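Local atomic coordinates of NADP-dependent alcohol dehydrogenase (Entamoeba histolytica, PDB entry 2OUI), a protein that catalyses the NADP-dependent oxidation of alcohols to carbonyl compounds and the reverse reduction, working as a zinc-containing tetramer. Residues A[274-278]-A[279-283]; A[254-257]-A[258-262]; A[100-103]-A[104-108]; A[155-158]-A[159-163]; A[246-249]-A[250-253]. The protein carries 1 engineered substitution. All blocks are in the same frame, centred on the assembly; numbering follows the deposited sequence.

Contact 1 (A[274-278]-A[279-283]). Engineered in segment 274-278: Pro-275 (natural residue Asp).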
loop_
_atom_site.group_PDB
_atom_site.type_symbol
_atom_site.label_atom_id
_atom_site.label_comp_id
_atom_site.label_asym_id
_atom_site.label_seq_id
_atom_site.Cartn_x
_atom_site.Cartn_y
_atom_site.Cartn_z
ATOM N N ILE A 274 9.392 11.899 -23.097
ATOM C CA ILE A 274 10.380 11.284 -22.216
ATOM C C ILE A 274 10.633 9.865 -22.727
ATOM O O ILE A 274 9.731 9.029 -22.651
ATOM C CB ILE A 274 9.791 11.179 -20.798
ATOM C CG1 ILE A 274 9.376 12.565 -20.301
ATOM C CG2 ILE A 274 10.762 10.486 -19.865
ATOM C CD1 ILE A 274 8.316 12.553 -19.229
ATOM N N PRO A 275 11.836 9.585 -23.278
ATOM C CA PRO A 275 12.093 8.238 -23.803
ATOM C C PRO A 275 12.464 7.260 -22.687
ATOM O O PRO A 275 13.356 7.533 -21.888
ATOM C CB PRO A 275 13.272 8.440 -24.772
ATOM C CG PRO A 275 13.554 9.925 -24.788
ATOM C CD PRO A 275 12.982 10.484 -23.518
ATOM N N ILE A 276 11.746 6.148 -22.619
ATOM C CA ILE A 276 12.023 5.094 -21.641
ATOM C C ILE A 276 12.611 3.945 -22.445
ATOM O O ILE A 276 11.966 3.452 -23.367
ATOM C CB ILE A 276 10.719 4.616 -20.929
ATOM C CG1 ILE A 276 10.044 5.757 -20.156
ATOM C CG2 ILE A 276 10.976 3.320 -20.083
ATOM C CD1 ILE A 276 10.961 6.496 -19.128
ATOM N N PRO A 277 13.851 3.533 -22.137
ATOM C CA PRO A 277 14.508 2.508 -22.980
ATOM C C PRO A 277 13.824 1.144 -22.880
ATOM O O PRO A 277 13.723 0.558 -21.782
ATOM C CB PRO A 277 15.939 2.467 -22.442
ATOM C CG PRO A 277 15.829 3.001 -21.035
ATOM C CD PRO A 277 14.731 4.016 -21.057
ATOM N N ARG A 278 13.352 0.647 -24.014
ATOM C CA ARG A 278 12.596 -0.596 -24.031
ATOM C C ARG A 278 13.335 -1.773 -23.386
ATOM O O ARG A 278 12.788 -2.416 -22.502
ATOM C CB ARG A 278 12.177 -0.966 -25.454
ATOM C CG ARG A 278 11.234 -2.180 -25.469
ATOM C CD ARG A 278 10.904 -2.622 -26.882
ATOM N NE ARG A 278 12.116 -2.853 -27.659
ATOM C CZ ARG A 278 12.681 -4.035 -27.877
ATOM N NH1 ARG A 278 12.155 -5.159 -27.414
ATOM N NH2 ARG A 278 13.786 -4.093 -28.599
ATOM N N SER A 279 14.565 -2.069 -23.821
ATOM C CA SER A 279 15.283 -3.241 -23.296
ATOM C C SER A 279 15.527 -3.190 -21.799
ATOM O O SER A 279 15.235 -4.168 -21.091
ATOM C CB SER A 279 16.615 -3.465 -24.018
ATOM O OG SER A 279 16.386 -4.065 -25.287
ATOM N N GLU A 280 16.047 -2.055 -21.317
ATOM C CA GLU A 280 16.361 -1.881 -19.877
ATOM C C GLU A 280 15.139 -1.764 -18.995
ATOM O O GLU A 280 15.227 -1.920 -17.780
ATOM C CB GLU A 280 17.260 -0.674 -19.652
ATOM C CG GLU A 280 18.705 -0.929 -20.128
ATOM C CD GLU A 280 18.910 -0.562 -21.604
ATOM O OE1 GLU A 280 20.080 -0.602 -22.070
ATOM O OE2 GLU A 280 17.914 -0.229 -22.300
ATOM N N TRP A 281 13.994 -1.476 -19.602
ATOM C CA TRP A 281 12.740 -1.502 -18.865
ATOM C C TRP A 281 12.131 -2.905 -18.855
ATOM O O TRP A 281 10.948 -3.047 -18.572
ATOM C CB TRP A 281 11.746 -0.472 -19.446
ATOM C CG TRP A 281 10.724 0.050 -18.433
ATOM C CD1 TRP A 281 10.994 0.637 -17.225
ATOM C CD2 TRP A 281 9.296 0.056 -18.571
ATOM N NE1 TRP A 281 9.814 0.994 -16.601
ATOM C CE2 TRP A 281 8.762 0.661 -17.407
ATOM C CE3 TRP A 281 8.414 -0.353 -19.580
ATOM C CZ2 TRP A 281 7.389 0.814 -17.204
ATOM C CZ3 TRP A 281 7.027 -0.188 -19.377
ATOM C CH2 TRP A 281 6.536 0.391 -18.202
ATOM N N GLY A 282 12.926 -3.940 -19.161
ATOM C CA GLY A 282 12.425 -5.311 -19.089
ATOM C C GLY A 282 11.458 -5.611 -20.203
ATOM O O GLY A 282 10.546 -6.425 -20.049
ATOM N N VAL A 283 11.688 -4.982 -21.355
ATOM C CA VAL A 283 10.788 -5.067 -22.515
ATOM C C VAL A 283 9.297 -4.921 -22.095
ATOM O O VAL A 283 8.415 -5.609 -22.609
ATOM C CB VAL A 283 11.075 -6.284 -23.468
ATOM C CG1 VAL A 283 12.465 -6.181 -24.122
ATOM C CG2 VAL A 283 10.950 -7.650 -22.757
#
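Trp-281 folds back over Ile-276 and Pro-277 at the end of strand 273-277, and its side chain can be traced outward atom by atom. Its CB sits 3.2 Å from Pro-277 O. Next comes CG, 3.7 Å from Ile-276 CG2, and this methyl also approaches CD1 and CD2. The torsion chi1 of -153° swings CG away from the backbone N, so that the pyrrole part of the indole lies above that methyl: Ile-276 CG2 is 3.9 Å from the centroid of the five-membered ring and 19° off its normal, which meets the criteria of a CH-pi contact. At the polar corner, NE1 is hydrogen-bonded to Lys-288 O. The indole also packs on Ile-274 of the second subunit.

Pro-277 O and Arg-278 O hold the backbone of the turn. Trp-281 N donates to Pro-277 O over 3.0 Å, the nitrogen lying nearly in line with the C=O, though the bond is bent at the hydrogen (137°), and more weakly to Arg-278 O. Val-283 N gives Arg-278 O another weak bond. Gly-282 N closes the type I turn on Ser-279 O at 3.0 Å. Beside the turn, Glu-280 OE2 rests 3.3 Å from Pro-277 CB. The Arg-278 chain, bent at chi3, carries NH1 to 3.5 Å from Val-283 CG1, while NE and NH1 bind Gly-271 O and Leu-268 O of the second subunit.

After the strand comes this turn; within it, Ile-274, Ile-276 and Pro-277 pair antiparallel with a strand of that subunit, and the engineered Pro-275 packs on its Asn-273. A sheet continued across a dimer interface between coenzyme domains is characteristic of medium-chain alcohol dehydrogenases.

Contact 2 (A[254-257]-A[258-262]); sequences KMIK and PGSDI
Ser-260 OG donates to Lys-257 O over 2.7 Å, and the C=O...O angle of 169° shows that the hydroxyl meets the carbonyl almost end-on. It gets there because chi1 of 63° places OG between the backbone N and the carbonyl carbon of its own residue. Against this polar tie lies Ile-256. Its outstretched CG1-CD1 branch runs alongside the serine, with CD1 3.2 Å from Ser-260 OG and 3.3 Å from Asp-261 O. The same methyl goes on to touch Ile-262 CG1 at 3.8 Å, so one branch spans three consecutive residues of the following strand.

One shell out, the corner at Pro-258 and Gly-259 turns the chain; the positive phi of Gly-259, 69°, marks the bend. Ser-260 is bonded through its backbone to His-287 and His-289. Lys-257 NZ forms salt bridges with Asp-237 and with Glu-93 of the second subunit, while Arg-97 of that subunit binds the carbonyls of Pro-258 and Gly-259.

The whole is the return from helix 248-255 into parallel strand 260-264, next to strand 236-241: the second half of a beta-alpha-beta crossover in the Rossmann-type coenzyme domain.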
loop_
_atom_site.group_PDB
_atom_site.type_symbol
_atom_site.label_atom_id
_atom_site.label_comp_id
_atom_site.label_asym_id
_atom_site.label_seq_id
_atom_site.Cartn_x
_atom_site.Cartn_y
_atom_site.Cartn_z
ATOM N N LYS A 254 18.268 2.641 -16.343
ATOM C CA LYS A 254 19.461 1.813 -16.596
ATOM C C LYS A 254 20.246 1.494 -15.316
ATOM O O LYS A 254 20.971 0.496 -15.260
ATOM C CB LYS A 254 20.375 2.449 -17.643
ATOM C CG LYS A 254 19.743 2.541 -19.057
ATOM C CD LYS A 254 20.610 3.366 -20.001
ATOM C CE LYS A 254 19.922 3.505 -21.347
ATOM N NZ LYS A 254 20.777 4.215 -22.362
ATOM N N MET A 255 20.108 2.330 -14.290
ATOM C CA MET A 255 20.876 2.103 -13.058
ATOM C C MET A 255 20.098 1.368 -11.968
ATOM O O MET A 255 20.698 0.989 -10.949
ATOM C CB MET A 255 21.368 3.431 -12.474
ATOM C CG MET A 255 20.236 4.233 -11.920
ATOM S SD MET A 255 20.863 5.728 -11.095
ATOM C CE MET A 255 21.524 6.667 -12.494
ATOM N N ILE A 256 18.798 1.153 -12.185
ATOM C CA ILE A 256 17.913 0.625 -11.148
ATOM C C ILE A 256 17.647 -0.870 -11.316
ATOM O O ILE A 256 17.574 -1.384 -12.447
ATOM C CB ILE A 256 16.585 1.425 -11.071
ATOM C CG1 ILE A 256 15.951 1.321 -9.668
ATOM C CG2 ILE A 256 15.614 1.034 -12.190
ATOM C CD1 ILE A 256 14.716 2.219 -9.498
ATOM N N LYS A 257 17.532 -1.578 -10.195
ATOM C CA LYS A 257 17.199 -3.014 -10.235
ATOM C C LYS A 257 15.771 -3.210 -10.754
ATOM O O LYS A 257 14.946 -2.290 -10.630
ATOM C CB LYS A 257 17.221 -3.551 -8.795
ATOM C CG LYS A 257 18.598 -3.614 -8.174
ATOM C CD LYS A 257 18.486 -4.048 -6.701
ATOM C CE LYS A 257 19.859 -4.255 -6.077
ATOM N NZ LYS A 257 19.662 -4.643 -4.641
ATOM N N PRO A 258 15.430 -4.432 -11.226
ATOM C CA PRO A 258 14.024 -4.718 -11.499
ATOM C C PRO A 258 13.249 -4.816 -10.191
ATOM O O PRO A 258 13.842 -5.123 -9.148
ATOM C CB PRO A 258 14.073 -6.104 -12.152
ATOM C CG PRO A 258 15.310 -6.751 -11.556
ATOM C CD PRO A 258 16.292 -5.605 -11.510
ATOM N N GLY A 259 11.956 -4.521 -10.225
ATOM C CA GLY A 259 11.171 -4.476 -8.986
ATOM C C GLY A 259 11.572 -3.311 -8.101
ATOM O O GLY A 259 12.218 -3.465 -7.027
ATOM N N SER A 260 11.220 -2.126 -8.561
ATOM C CA SER A 260 11.798 -0.928 -7.952
ATOM C C SER A 260 10.946 0.248 -8.323
ATOM O O SER A 260 9.943 0.098 -9.047
ATOM C CB SER A 260 13.188 -0.716 -8.514
ATOM O OG SER A 260 13.056 -0.485 -9.908
ATOM N N ASP A 261 11.348 1.430 -7.834
ATOM C CA ASP A 261 10.544 2.642 -8.031
ATOM C C ASP A 261 11.441 3.816 -8.389
ATOM O O ASP A 261 12.495 3.992 -7.789
ATOM C CB ASP A 261 9.753 2.974 -6.766
ATOM C CG ASP A 261 8.697 1.932 -6.466
ATOM O OD1 ASP A 261 7.557 2.061 -6.967
ATOM O OD2 ASP A 261 9.012 0.990 -5.703
ATOM N N ILE A 262 11.017 4.568 -9.399
ATOM C CA ILE A 262 11.651 5.844 -9.786
ATOM C C ILE A 262 10.678 6.942 -9.422
ATOM O O ILE A 262 9.554 6.978 -9.924
ATOM C CB ILE A 262 11.930 5.864 -11.303
ATOM C CG1 ILE A 262 12.908 4.715 -11.646
ATOM C CG2 ILE A 262 12.441 7.257 -11.750
ATOM C CD1 ILE A 262 13.060 4.459 -13.111
#

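Contact 3 (A[100-103]-A[104-108]); sequences PMHS and GGMLG
His-102 ND1 accepts the backbone N-H of Leu-107 at 3.0 Å. The bond is nearly straight, 169° at the hydrogen, and the donor lies only 1° out of the imidazole plane, so the ring nitrogen is met edge-on. An ND1 that accepts in this way leaves the ring proton probably on NE2, which is hydrogen-bonded to His-287 ND1 of the second subunit; the two bonds together fix the rotation of the ring. The second tie runs from Gly-105 N to His-102 O, also 3.0 Å, but here the donor stands well above the carbonyl plane. It closes a type II turn from His-102 to Gly-105. A second type II turn follows at once, in which Gly-108 N reaches Gly-105 O at 2.8 Å.

Around these bonds the packing is close. Leu-107 runs alongside His-102, its CD2 4.0 Å from His-102 CE1, while Met-101 CG lies over one face of the same ring. Where the chain doubles back, Gly-108 CA comes to 3.3 Å from Ser-103 O in a CA-H...O contact, an approach that depends on Gly-108 having no side chain. Ser-103 OG turns to Asp-89, and Gly-104 N to the carboxylate of Glu-94.

The double turn belongs to the long connection between helix 93-96 and strand 124-126. Pro-100 and Ser-103 pack on Ser-95 of that helix, the side chain of Leu-107 lies about 11 Å from the bound zinc, and Met-285 of the second subunit packs against both His-102 and Leu-107.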
loop_
_atom_site.group_PDB
_atom_site.type_symbol
_atom_site.label_atom_id
_atom_site.label_comp_id
_atom_site.label_asym_id
_atom_site.label_seq_id
_atom_site.Cartn_x
_atom_site.Cartn_y
_atom_site.Cartn_z
ATOM N N PRO A 100 -5.066 15.637 -3.695
ATOM C CA PRO A 100 -5.537 17.008 -3.583
ATOM C C PRO A 100 -4.654 18.002 -4.316
ATOM O O PRO A 100 -5.109 19.112 -4.598
ATOM C CB PRO A 100 -5.506 17.281 -2.078
ATOM C CG PRO A 100 -4.622 16.245 -1.496
ATOM C CD PRO A 100 -4.584 15.086 -2.418
ATOM N N MET A 101 -3.410 17.622 -4.638
ATOM C CA MET A 101 -2.556 18.533 -5.429
ATOM C C MET A 101 -3.065 18.676 -6.846
ATOM O O MET A 101 -2.603 19.544 -7.592
ATOM C CB MET A 101 -1.092 18.085 -5.426
ATOM C CG MET A 101 -0.773 16.752 -6.138
ATOM S SD MET A 101 -1.298 15.282 -5.202
ATOM C CE MET A 101 -0.199 15.294 -3.810
ATOM N N HIS A 102 -4.006 17.803 -7.232
ATOM C CA HIS A 102 -4.646 17.892 -8.552
ATOM C C HIS A 102 -6.099 18.329 -8.481
ATOM O O HIS A 102 -6.891 18.009 -9.377
ATOM C CB HIS A 102 -4.493 16.566 -9.309
ATOM C CG HIS A 102 -3.064 16.163 -9.496
ATOM N ND1 HIS A 102 -2.184 16.888 -10.273
ATOM C CD2 HIS A 102 -2.353 15.124 -8.988
ATOM C CE1 HIS A 102 -0.990 16.320 -10.227
ATOM N NE2 HIS A 102 -1.071 15.242 -9.464
ATOM N N SER A 103 -6.446 19.088 -7.438
ATOM C CA SER A 103 -7.830 19.497 -7.244
ATOM C C SER A 103 -8.291 20.409 -8.371
ATOM O O SER A 103 -7.662 21.436 -8.631
ATOM C CB SER A 103 -7.983 20.190 -5.894
ATOM O OG SER A 103 -7.179 21.377 -5.842
ATOM N N GLY A 104 -9.360 20.014 -9.064
ATOM C CA GLY A 104 -9.859 20.816 -10.195
ATOM C C GLY A 104 -9.248 20.409 -11.537
ATOM O O GLY A 104 -9.680 20.881 -12.585
ATOM N N GLY A 105 -8.273 19.498 -11.518
ATOM C CA GLY A 105 -7.615 19.051 -12.751
ATOM C C GLY A 105 -6.114 18.993 -12.560
ATOM O O GLY A 105 -5.606 19.414 -11.536
ATOM N N MET A 106 -5.395 18.439 -13.531
ATOM C CA MET A 106 -3.951 18.188 -13.344
ATOM C C MET A 106 -3.192 19.471 -12.963
ATOM O O MET A 106 -3.319 20.523 -13.631
ATOM C CB MET A 106 -3.359 17.524 -14.601
ATOM C CG MET A 106 -1.908 17.083 -14.470
ATOM S SD MET A 106 -1.589 15.802 -15.718
ATOM C CE MET A 106 -1.738 16.751 -17.231
ATOM N N LEU A 107 -2.435 19.364 -11.871
ATOM C CA LEU A 107 -1.655 20.455 -11.241
ATOM C C LEU A 107 -2.515 21.559 -10.625
ATOM O O LEU A 107 -1.986 22.630 -10.250
ATOM C CB LEU A 107 -0.626 21.063 -12.205
ATOM C CG LEU A 107 0.289 20.154 -13.031
ATOM C CD1 LEU A 107 1.285 20.986 -13.855
ATOM C CD2 LEU A 107 1.041 19.151 -12.192
ATOM N N GLY A 108 -3.806 21.268 -10.460
ATOM C CA GLY A 108 -4.802 22.269 -10.053
ATOM C C GLY A 108 -4.595 22.770 -8.638
ATOM O O GLY A 108 -5.051 23.854 -8.299
#

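Contact 4 (A[155-158]-A[159-163]); sequences GFHG and AELAN. With EDO (1,2-ethanediol), chain L; EDO (1,2-ethanediol), chain K.
The His-157 imidazole has Leu-161 over one face and Glu-160 at its edge. Leu-161 CG stands 4.0 Å from the ring centroid and 21° off the normal, a CH-pi contact displaced toward the NE2 side, with CD1 3.7 Å from His-157 CD2. At the edge, His-157 ND1 donates to Glu-160 OE1 over 2.9 Å. The acceptor is in the ring plane, while the proton reaches the oxygen on its anti side. The carboxylate stands almost perpendicular to the imidazole, the two planes differing by 88°. With chi1 of -165°, the histidine ring is placed beside its own carbonyl carbon, where side chains three and four residues later can meet it.

Underneath runs the last part of helix 148-161. Glu-160 N binds Phe-156 O and Leu-161 N binds His-157 O, each at 2.8 Å. The end is a Schellman motif: Asn-163 has positive phi and two bonds return into the last turn, one of them from Asn-163 N to Glu-160 O at 3.0 Å. Glu-160 O also accepts O2 of an ethanediol (chain L) at 2.7 Å, probably a relic of the crystallisation liquor.

The far nitrogen of the ring, NE2, is hydrogen-bonded to His-287 NE2 of the second subunit, and Glu-160 OE2 forms a salt bridge with Arg-301. The carboxylate is thus probably ionised. By holding a proton on ND1 it would favour NE2 as the acceptor if His-157 is neutral, and would ease protonation of the ring, although Arg-301 shares part of that negative charge.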
loop_
_atom_site.group_PDB
_atom_site.type_symbol
_atom_site.label_atom_id
_atom_site.label_comp_id
_atom_site.label_asym_id
_atom_site.label_seq_id
_atom_site.Cartn_x
_atom_site.Cartn_y
_atom_site.Cartn_z
ATOM N N GLY A 155 11.113 17.845 -2.293
ATOM C CA GLY A 155 12.247 16.942 -2.128
ATOM C C GLY A 155 11.849 15.665 -1.397
ATOM O O GLY A 155 12.124 14.554 -1.887
ATOM N N PHE A 156 11.177 15.811 -0.255
ATOM C CA PHE A 156 10.661 14.649 0.474
ATOM C C PHE A 156 9.679 13.862 -0.367
ATOM O O PHE A 156 9.673 12.629 -0.285
ATOM C CB PHE A 156 10.002 15.031 1.798
ATOM C CG PHE A 156 10.990 15.351 2.900
ATOM C CD1 PHE A 156 12.267 15.829 2.603
ATOM C CD2 PHE A 156 10.630 15.189 4.240
ATOM C CE1 PHE A 156 13.177 16.159 3.628
ATOM C CE2 PHE A 156 11.536 15.513 5.266
ATOM C CZ PHE A 156 12.812 15.985 4.952
ATOM N N HIS A 157 8.832 14.539 -1.146
ATOM C CA HIS A 157 7.886 13.806 -2.012
ATOM C C HIS A 157 8.590 12.942 -3.069
ATOM O O HIS A 157 8.115 11.874 -3.388
ATOM C CB HIS A 157 6.813 14.741 -2.630
ATOM C CG HIS A 157 5.646 14.000 -3.207
ATOM N ND1 HIS A 157 4.921 13.078 -2.479
ATOM C CD2 HIS A 157 5.080 14.043 -4.431
ATOM C CE1 HIS A 157 3.966 12.572 -3.245
ATOM N NE2 HIS A 157 4.035 13.151 -4.429
ATOM N N GLY A 158 9.729 13.398 -3.584
ATOM C CA GLY A 158 10.565 12.568 -4.496
ATOM C C GLY A 158 10.961 11.277 -3.783
ATOM O O GLY A 158 10.835 10.183 -4.340
ATOM N N ALA A 159 11.366 11.407 -2.530
ATOM C CA ALA A 159 11.720 10.244 -1.725
ATOM C C ALA A 159 10.522 9.342 -1.432
ATOM O O ALA A 159 10.638 8.109 -1.453
ATOM C CB ALA A 159 12.420 10.677 -0.450
ATOM N N GLU A 160 9.359 9.944 -1.180
ATOM C CA GLU A 160 8.131 9.183 -0.967
ATOM C C GLU A 160 7.723 8.412 -2.224
ATOM O O GLU A 160 7.335 7.232 -2.132
ATOM C CB GLU A 160 6.996 10.111 -0.525
ATOM C CG GLU A 160 7.223 10.745 0.861
ATOM C CD GLU A 160 6.219 11.876 1.156
ATOM O OE1 GLU A 160 5.881 12.667 0.236
ATOM O OE2 GLU A 160 5.787 12.006 2.314
ATOM N N LEU A 161 7.760 9.081 -3.374
ATOM C CA LEU A 161 7.365 8.432 -4.634
ATOM C C LEU A 161 8.330 7.301 -4.984
ATOM O O LEU A 161 7.932 6.318 -5.620
ATOM C CB LEU A 161 7.361 9.438 -5.790
ATOM C CG LEU A 161 6.199 10.423 -5.816
ATOM C CD1 LEU A 161 6.441 11.582 -6.840
ATOM C CD2 LEU A 161 4.845 9.715 -6.029
ATOM N N ALA A 162 9.597 7.443 -4.573
ATOM C CA ALA A 162 10.610 6.420 -4.814
ATOM C C ALA A 162 10.449 5.206 -3.887
ATOM O O ALA A 162 11.223 4.263 -3.987
ATOM C CB ALA A 162 12.018 7.023 -4.680
ATOM N N ASN A 163 9.474 5.257 -2.964
ATOM C CA ASN A 163 9.085 4.090 -2.163
ATOM C C ASN A 163 10.283 3.536 -1.393
ATOM O O ASN A 163 10.530 2.325 -1.331
ATOM C CB ASN A 163 8.461 3.015 -3.077
ATOM C CG ASN A 163 7.819 1.904 -2.299
ATOM O OD1 ASN A 163 7.259 2.134 -1.227
ATOM N ND2 ASN A 163 7.898 0.689 -2.822
HETATM C C1 EDO L . 7.422 4.733 2.104
HETATM O O1 EDO L . 8.511 3.892 1.718
HETATM C C2 EDO L . 7.531 6.067 1.370
HETATM O O2 EDO L . 6.782 5.992 0.145
HETATM C C1 EDO K . 5.835 8.382 3.937
HETATM O O1 EDO K . 6.920 7.548 4.272
HETATM C C2 EDO K . 6.021 9.628 4.783
HETATM O O2 EDO K . 5.210 10.685 4.262
#

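Contact 5 (A[246-249]-A[250-253]); sequences VHTF and AQAV
Val-246 reaches Ala-250 through a water: water 1 donates to Val-246 O at 2.8 Å and accepts from Ala-250 N at the same distance. The solvent molecule stands where a direct bond from residue i to i+4 would begin a regular helix, so the turn is widened here. His-247 adds little beyond its carbonyl, over which the aliphatic Gln-251 CG passes, while its N is held by Asp-245 OD1.

Thr-248 is more involved. Its OG1, set beside the backbone N by chi1 of -55°, is bonded to Asp-245 N and shares water 2 with Gln-251 NE2, the amide's bond to that water, 2.7 Å, being weak. Gln-251 extends beyond CG and crosses the threonine obliquely, bringing NE2 to 3.9 Å from Thr-248 CG2. From Thr-248 O onward the pattern is regular, with Ala-252 N bonded to it at 3.0 Å and 162° at the hydrogen. This is the first part of helix 248-255, which links strands 236-241 and 260-264 of the Rossmann-type sheet: Ala-252 faces Val-239, Ile-241 and Ile-262.

Phe-249 continues with its carbonyl, which accepts Val-253 N at 3.0 Å and has Val-253 CG2 against it at 3.3 Å. The phenyl ring packs on Ile-241 and Leu-268, and on Ile-274 and Ile-276 of strand 273-277.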
loop_
_atom_site.group_PDB
_atom_site.type_symbol
_atom_site.label_atom_id
_atom_site.label_comp_id
_atom_site.label_asym_id
_atom_site.label_seq_id
_atom_site.Cartn_x
_atom_site.Cartn_y
_atom_site.Cartn_z
ATOM N N VAL A 246 14.464 15.509 -19.855
ATOM C CA VAL A 246 13.715 14.284 -20.215
ATOM C C VAL A 246 14.608 13.042 -20.356
ATOM O O VAL A 246 14.124 11.922 -20.218
ATOM C CB VAL A 246 12.903 14.444 -21.529
ATOM C CG1 VAL A 246 11.781 15.474 -21.338
ATOM C CG2 VAL A 246 13.824 14.767 -22.688
ATOM N N HIS A 247 15.907 13.223 -20.630
ATOM C CA HIS A 247 16.783 12.067 -20.855
ATOM C C HIS A 247 17.294 11.446 -19.562
ATOM O O HIS A 247 17.934 10.388 -19.572
ATOM C CB HIS A 247 17.939 12.433 -21.781
ATOM C CG HIS A 247 17.496 12.841 -23.147
ATOM N ND1 HIS A 247 17.409 14.160 -23.538
ATOM C CD2 HIS A 247 17.102 12.105 -24.211
ATOM C CE1 HIS A 247 16.998 14.220 -24.792
ATOM N NE2 HIS A 247 16.809 12.986 -25.226
ATOM N N THR A 248 16.999 12.096 -18.441
ATOM C CA THR A 248 17.390 11.577 -17.141
ATOM C C THR A 248 16.634 10.310 -16.779
ATOM O O THR A 248 17.122 9.476 -15.983
ATOM C CB THR A 248 17.141 12.634 -16.076
ATOM O OG1 THR A 248 17.831 13.835 -16.458
ATOM C CG2 THR A 248 17.633 12.157 -14.747
ATOM N N PHE A 249 15.434 10.148 -17.335
ATOM C CA PHE A 249 14.648 8.958 -17.033
ATOM C C PHE A 249 15.314 7.695 -17.529
ATOM O O PHE A 249 15.244 6.671 -16.835
ATOM C CB PHE A 249 13.211 9.081 -17.563
ATOM C CG PHE A 249 12.361 10.023 -16.743
ATOM C CD1 PHE A 249 12.507 11.410 -16.880
ATOM C CD2 PHE A 249 11.419 9.533 -15.857
ATOM C CE1 PHE A 249 11.710 12.287 -16.130
ATOM C CE2 PHE A 249 10.603 10.411 -15.105
ATOM C CZ PHE A 249 10.771 11.799 -15.254
ATOM N N ALA A 250 15.922 7.754 -18.716
ATOM C CA ALA A 250 16.662 6.605 -19.248
ATOM C C ALA A 250 17.825 6.230 -18.338
ATOM O O ALA A 250 18.106 5.048 -18.165
ATOM C CB ALA A 250 17.146 6.852 -20.700
ATOM N N GLN A 251 18.496 7.229 -17.762
ATOM C CA GLN A 251 19.590 6.951 -16.819
ATOM C C GLN A 251 19.070 6.234 -15.579
ATOM O O GLN A 251 19.688 5.276 -15.113
ATOM C CB GLN A 251 20.316 8.238 -16.414
ATOM C CG GLN A 251 20.917 8.962 -17.608
ATOM C CD GLN A 251 21.647 10.213 -17.210
ATOM O OE1 GLN A 251 22.795 10.451 -17.634
ATOM N NE2 GLN A 251 21.004 11.027 -16.394
ATOM N N ALA A 252 17.946 6.702 -15.044
ATOM C CA ALA A 252 17.305 6.071 -13.870
ATOM C C ALA A 252 16.967 4.606 -14.150
ATOM O O ALA A 252 17.282 3.723 -13.352
ATOM C CB ALA A 252 16.051 6.835 -13.492
ATOM N N VAL A 253 16.366 4.337 -15.313
ATOM C CA VAL A 253 15.944 2.983 -15.639
ATOM C C VAL A 253 17.177 2.090 -15.803
ATOM O O VAL A 253 17.137 0.914 -15.443
ATOM C CB VAL A 253 15.113 2.959 -16.950
ATOM C CG1 VAL A 253 14.927 1.515 -17.490
ATOM C CG2 VAL A 253 13.781 3.696 -16.759
HETATM O O HOH W 1 14.941 9.347 -20.782
HETATM O O HOH W 2 20.621 13.672 -16.398
#

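In the fold
Along the chain the order is contact 3, 4, 5, 2, 1. All five are turns or helix segments closed within a few residues, in series, so none encloses or crosses another. Contact 3 folds the loop before strand 124-126, and contact 4 ends helix 148-161; both reach His-287 of the second subunit. Contact 5 opens helix 248-255, and contact 2 carries it into strand 260-264, with Ile-262 CD1 3.8 Å from Val-253 CG2. Contact 1 closes the group on strand 273-277, laying Pro-277 against Ala-250 and Glu-280 against Lys-254. Asp-261 joins contact 2 to contact 4 through Asn-163. Contacts 3 and 5 remain apart, about 13 Å between nearest atoms.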